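Local coordinates for multiple antibiotic resistance protein MARR (PDB 1JGS), which represses the marRAB operon by binding the marO operator, thereby controlling antibiotic resistance and oxidative stress genes, at the interface of chains A and B. Numbering follows the deposited sequence. Chains: chain A/B, Multiple antibiotic resistance protein MARR.

Contact 1: the interface of chains A and B. Residues chain A 15, 117-118, 121, 126, 129, 133; chain B 8, 132-133, 136.
Helix 126-134 of chain A, flanked by the end of helix 96-118 and by the loop carrying A:Leu121, packs against helix 126-134 of chain B, the tail that follows it and the first turn of its helix 8-27, with B:Leu8 and B:Val136 as the main entrants and A:Val15 of helix 8-27 at one margin. The patch illustrates how one part of a dimer interface can rest on interlocking aliphatic branches. MarR-family repressors dimerise through their terminal helices, and in this patch the chains meet without polar bonding. B:Leu8 holds CG anti to its backbone N (chi1 180°), which carries the branched end in among chain A's side chains, where its two methyls part. Its CD1 meets A:Leu129 CD2 at 3.6 Å and also reaches A:Leu133 CD1 at 3.7 Å. The other branch, CD2, lies against A:Val126 CG1 at 3.9 Å and the A:Leu117 CB methylene, while the A:Val126 side chain stands at about a right angle to B:Leu8. One leucine thus bridges two helices of the partner. A:Leu129 is similarly divided: while CD2 faces B:Leu8, CD1 turns to B:Leu133 and touches its CD2 at 3.8 Å. B:Leu132 reaches behind this residue, laying CD1 against the A:Leu129 backbone, 3.8 Å from CA, so that A:Leu129 is touched at both its root and its tip. B:Val136 enters from the tail that follows helix 126-134. Its CG1 approaches A:Leu117 CD2 at 4.0 Å and, more loosely, A:Val15 CG1, whose side chain it meets almost perpendicularly. A:Val15 CG2 also lies near the carbonyl O of B:Leu133, at 3.7 Å. A:Leu121 has CG between backbone N and carbonyl carbon (chi1 84°), a less roomy placement, and lies alongside B:Val136, both pointing the same way; there A:Leu121 CD2 presses on B:Val136 CG2 at 3.3 Å, tighter than ordinary van der Waals contact.

Contact 2: the interface of chains A and B. Residues chain A 1, 11, 14-15, 18; chain B 12, 133, 136-137.
The dimerisation region of the MarR fold, made by the terminal segments of both chains, includes this contact, in which A:Met14, A:Val15 and A:Lys18 of helix 8-27 receive B:Leu137 from the C-terminal tail of chain B. It exemplifies a common solution in intertwined dimers: a chain end is laid along a partner helix, its side chain held by apolar groups and its main chain tied by a polar one. B:Leu137 buries 117 Å² against chain A and divides its branches between neighbouring residues. CD1 goes to A:Met14, whose chain runs extended as far as SD and then bends at chi3 (75°), bringing the terminal methyl CE round to B:Leu137 CD1 at 3.4 Å. That is a tight fit, and the two side chains cross at about a right angle. CD2 comes instead to A:Val15 CG2 at 3.9 Å and lies near the A:Met14 carbonyl O, 3.8 Å away. The valine's other methyl, CG1, points to the facing helix 8-27 of chain B and meets the tip of B:Ile12, its CD1, at 3.6 Å. A:Val15 therefore stands between the partner's tail and its N-terminal helix. A:Leu1 and A:Leu11 add looser apolar cover at the edge. A:Lys18 supplies the polar tie. Its chain extends outward along B:Val136, with CE 3.3 Å from the B:Val136 carbonyl O, and turns only at the last torsion (chi4 94°), which swings the amine towards the next residue. NZ remains 3.4 Å from that same B:Val136 O, a weak hydrogen bond at most. The main bond is with the following carbonyl: A:Lys18 NZ donates to B:Leu137 O at 2.9 Å, standing above the carbonyl plane with a C=O...N angle of 122°.

Contact 1: the interface of chains A and B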
# COMPACT_ATOMS: atom_id res chain seq x y z
N VAL A 15 -7.59 -7.46 0.80
CA VAL A 15 -6.98 -8.09 1.97
C VAL A 15 -5.85 -7.25 2.57
O VAL A 15 -5.67 -7.21 3.80
CB VAL A 15 -6.43 -9.49 1.65
CG1 VAL A 15 -5.78 -10.08 2.90
CG2 VAL A 15 -7.56 -10.41 1.16
N LEU A 117 -6.39 -12.17 11.27
CA LEU A 117 -6.41 -12.60 9.87
C LEU A 117 -6.75 -14.08 9.75
O LEU A 117 -7.46 -14.50 8.84
CB LEU A 117 -5.03 -12.38 9.22
CG LEU A 117 -4.53 -10.94 9.04
CD1 LEU A 117 -3.14 -10.96 8.43
CD2 LEU A 117 -5.51 -10.19 8.16
N THR A 118 -6.22 -14.86 10.69
CA THR A 118 -6.41 -16.30 10.72
C THR A 118 -7.63 -16.71 11.54
O THR A 118 -7.97 -17.89 11.58
CB THR A 118 -5.13 -16.97 11.31
OG1 THR A 118 -4.13 -17.04 10.28
CG2 THR A 118 -5.41 -18.36 11.85
N LEU A 121 -10.09 -18.65 8.93
CA LEU A 121 -9.72 -19.59 7.89
C LEU A 121 -8.90 -20.75 8.46
O LEU A 121 -8.70 -21.76 7.79
CB LEU A 121 -8.96 -18.89 6.75
CG LEU A 121 -7.46 -18.64 6.84
CD1 LEU A 121 -6.69 -19.96 6.84
CD2 LEU A 121 -7.04 -17.81 5.64
N VAL A 126 -3.97 -21.75 7.66
CA VAL A 126 -3.08 -20.65 7.16
C VAL A 126 -1.88 -21.10 6.31
O VAL A 126 -1.40 -20.38 5.46
CB VAL A 126 -2.62 -19.80 8.36
CG1 VAL A 126 -2.09 -18.45 7.90
CG2 VAL A 126 -3.77 -19.61 9.33
N LEU A 129 -2.86 -21.29 2.53
CA LEU A 129 -2.91 -19.98 1.92
C LEU A 129 -1.48 -19.48 1.78
O LEU A 129 -1.09 -18.96 0.74
CB LEU A 129 -3.70 -19.01 2.80
CG LEU A 129 -3.80 -17.54 2.32
CD1 LEU A 129 -4.36 -17.47 0.90
CD2 LEU A 129 -4.69 -16.75 3.28
N LEU A 133 0.36 -18.53 -1.65
CA LEU A 133 0.84 -17.16 -1.76
C LEU A 133 2.32 -17.13 -2.10
O LEU A 133 2.80 -16.17 -2.70
CB LEU A 133 0.60 -16.39 -0.46
CG LEU A 133 -0.82 -15.83 -0.22
CD1 LEU A 133 -0.87 -15.18 1.16
CD2 LEU A 133 -1.18 -14.83 -1.30
N LEU B 8 1.75 -15.17 7.46
CA LEU B 8 0.80 -14.64 6.48
C LEU B 8 0.95 -13.14 6.22
O LEU B 8 1.12 -12.71 5.06
CB LEU B 8 -0.63 -14.94 6.96
CG LEU B 8 -1.82 -14.49 6.13
CD1 LEU B 8 -1.82 -15.17 4.76
CD2 LEU B 8 -3.09 -14.83 6.89
N LEU B 132 -9.64 -19.07 -0.29
CA LEU B 132 -9.06 -18.84 1.03
C LEU B 132 -8.89 -17.34 1.34
O LEU B 132 -9.12 -16.91 2.47
CB LEU B 132 -7.71 -19.54 1.15
CG LEU B 132 -7.74 -21.08 1.20
CD1 LEU B 132 -6.33 -21.63 1.33
CD2 LEU B 132 -8.57 -21.52 2.39
N LEU B 133 -8.51 -16.55 0.34
CA LEU B 133 -8.33 -15.12 0.56
C LEU B 133 -9.65 -14.46 0.93
O LEU B 133 -9.68 -13.43 1.60
CB LEU B 133 -7.75 -14.44 -0.69
CG LEU B 133 -6.24 -14.55 -0.91
CD1 LEU B 133 -5.88 -13.89 -2.24
CD2 LEU B 133 -5.49 -13.88 0.23
N VAL B 136 -10.69 -14.60 4.58
CA VAL B 136 -9.95 -13.68 5.43
C VAL B 136 -10.69 -12.34 5.59
O VAL B 136 -10.53 -11.65 6.60
CB VAL B 136 -8.54 -13.39 4.84
CG1 VAL B 136 -7.87 -12.27 5.62
CG2 VAL B 136 -7.68 -14.65 4.87

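Contact 2: the interface of chains A and B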
# COMPACT_ATOMS: atom_id res chain seq x y z
N LEU A 1 -20.37 -12.93 -1.32
CA LEU A 1 -18.90 -12.78 -1.46
C LEU A 1 -18.33 -14.06 -2.07
O LEU A 1 -17.43 -14.00 -2.92
CB LEU A 1 -18.26 -12.52 -0.09
CG LEU A 1 -16.85 -11.91 -0.08
CD1 LEU A 1 -16.89 -10.54 -0.72
CD2 LEU A 1 -16.33 -11.81 1.35
N LEU A 11 -8.69 -9.10 -4.82
CA LEU A 11 -8.75 -9.78 -3.53
C LEU A 11 -7.50 -9.48 -2.71
O LEU A 11 -7.59 -9.22 -1.52
CB LEU A 11 -8.91 -11.30 -3.72
CG LEU A 11 -10.28 -11.81 -4.18
CD1 LEU A 11 -10.26 -13.33 -4.34
CD2 LEU A 11 -11.33 -11.40 -3.18
N MET A 14 -8.02 -5.84 -1.49
CA MET A 14 -8.96 -5.83 -0.38
C MET A 14 -8.37 -6.39 0.90
O MET A 14 -8.64 -5.88 1.98
CB MET A 14 -10.21 -6.64 -0.74
CG MET A 14 -11.11 -6.03 -1.79
SD MET A 14 -12.42 -7.19 -2.28
CE MET A 14 -13.52 -7.10 -0.84
N VAL A 15 -7.59 -7.46 0.80
CA VAL A 15 -6.98 -8.09 1.97
C VAL A 15 -5.85 -7.25 2.57
O VAL A 15 -5.67 -7.21 3.80
CB VAL A 15 -6.43 -9.49 1.65
CG1 VAL A 15 -5.78 -10.08 2.90
CG2 VAL A 15 -7.56 -10.41 1.16
N LYS A 18 -7.60 -4.48 4.40
CA LYS A 18 -8.00 -4.96 5.72
C LYS A 18 -6.81 -4.99 6.67
O LYS A 18 -6.88 -4.47 7.78
CB LYS A 18 -8.60 -6.37 5.62
CG LYS A 18 -9.12 -6.87 6.95
CD LYS A 18 -9.36 -8.37 6.96
CE LYS A 18 -9.91 -8.86 8.31
NZ LYS A 18 -11.40 -8.92 8.35
N ILE B 12 1.43 -11.57 2.57
CA ILE B 12 0.44 -10.70 1.94
C ILE B 12 1.15 -9.41 1.53
O ILE B 12 0.89 -8.85 0.46
CB ILE B 12 -0.70 -10.33 2.92
CG1 ILE B 12 -1.55 -11.56 3.24
CG2 ILE B 12 -1.59 -9.26 2.31
CD1 ILE B 12 -2.63 -11.30 4.28
N LEU B 133 -8.51 -16.55 0.34
CA LEU B 133 -8.33 -15.12 0.56
C LEU B 133 -9.65 -14.46 0.93
O LEU B 133 -9.68 -13.43 1.60
CB LEU B 133 -7.75 -14.44 -0.69
CG LEU B 133 -6.24 -14.55 -0.91
CD1 LEU B 133 -5.88 -13.89 -2.24
CD2 LEU B 133 -5.49 -13.88 0.23
N VAL B 136 -10.69 -14.60 4.58
CA VAL B 136 -9.95 -13.68 5.43
C VAL B 136 -10.69 -12.34 5.59
O VAL B 136 -10.53 -11.65 6.60
CB VAL B 136 -8.54 -13.39 4.84
CG1 VAL B 136 -7.87 -12.27 5.62
CG2 VAL B 136 -7.68 -14.65 4.87
N LEU B 137 -11.51 -11.99 4.60
CA LEU B 137 -12.23 -10.71 4.62
C LEU B 137 -13.37 -10.49 5.63
O LEU B 137 -13.41 -9.47 6.32
CB LEU B 137 -12.72 -10.39 3.20
CG LEU B 137 -11.58 -10.07 2.24
CD1 LEU B 137 -12.11 -9.71 0.88
CD2 LEU B 137 -10.77 -8.93 2.82

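Contact 1 and contact 2 are neighbouring parts of one dimer interface, the centres of their C-alpha atoms about 7 Å apart. They share A:Val15, B:Leu133 and B:Val136, so helix 8-27 of chain A and the C-terminal stretch of chain B run through both. A:Val15, lying at the margin of contact 1 and in the middle of contact 2, joins the two patches into a continuous surface. Because the interface is two-fold symmetric, each contact recurs with the chains exchanged. Together they entwine the chain ends, which probably helps set the relative placement of the two DNA-binding lobes on the operator.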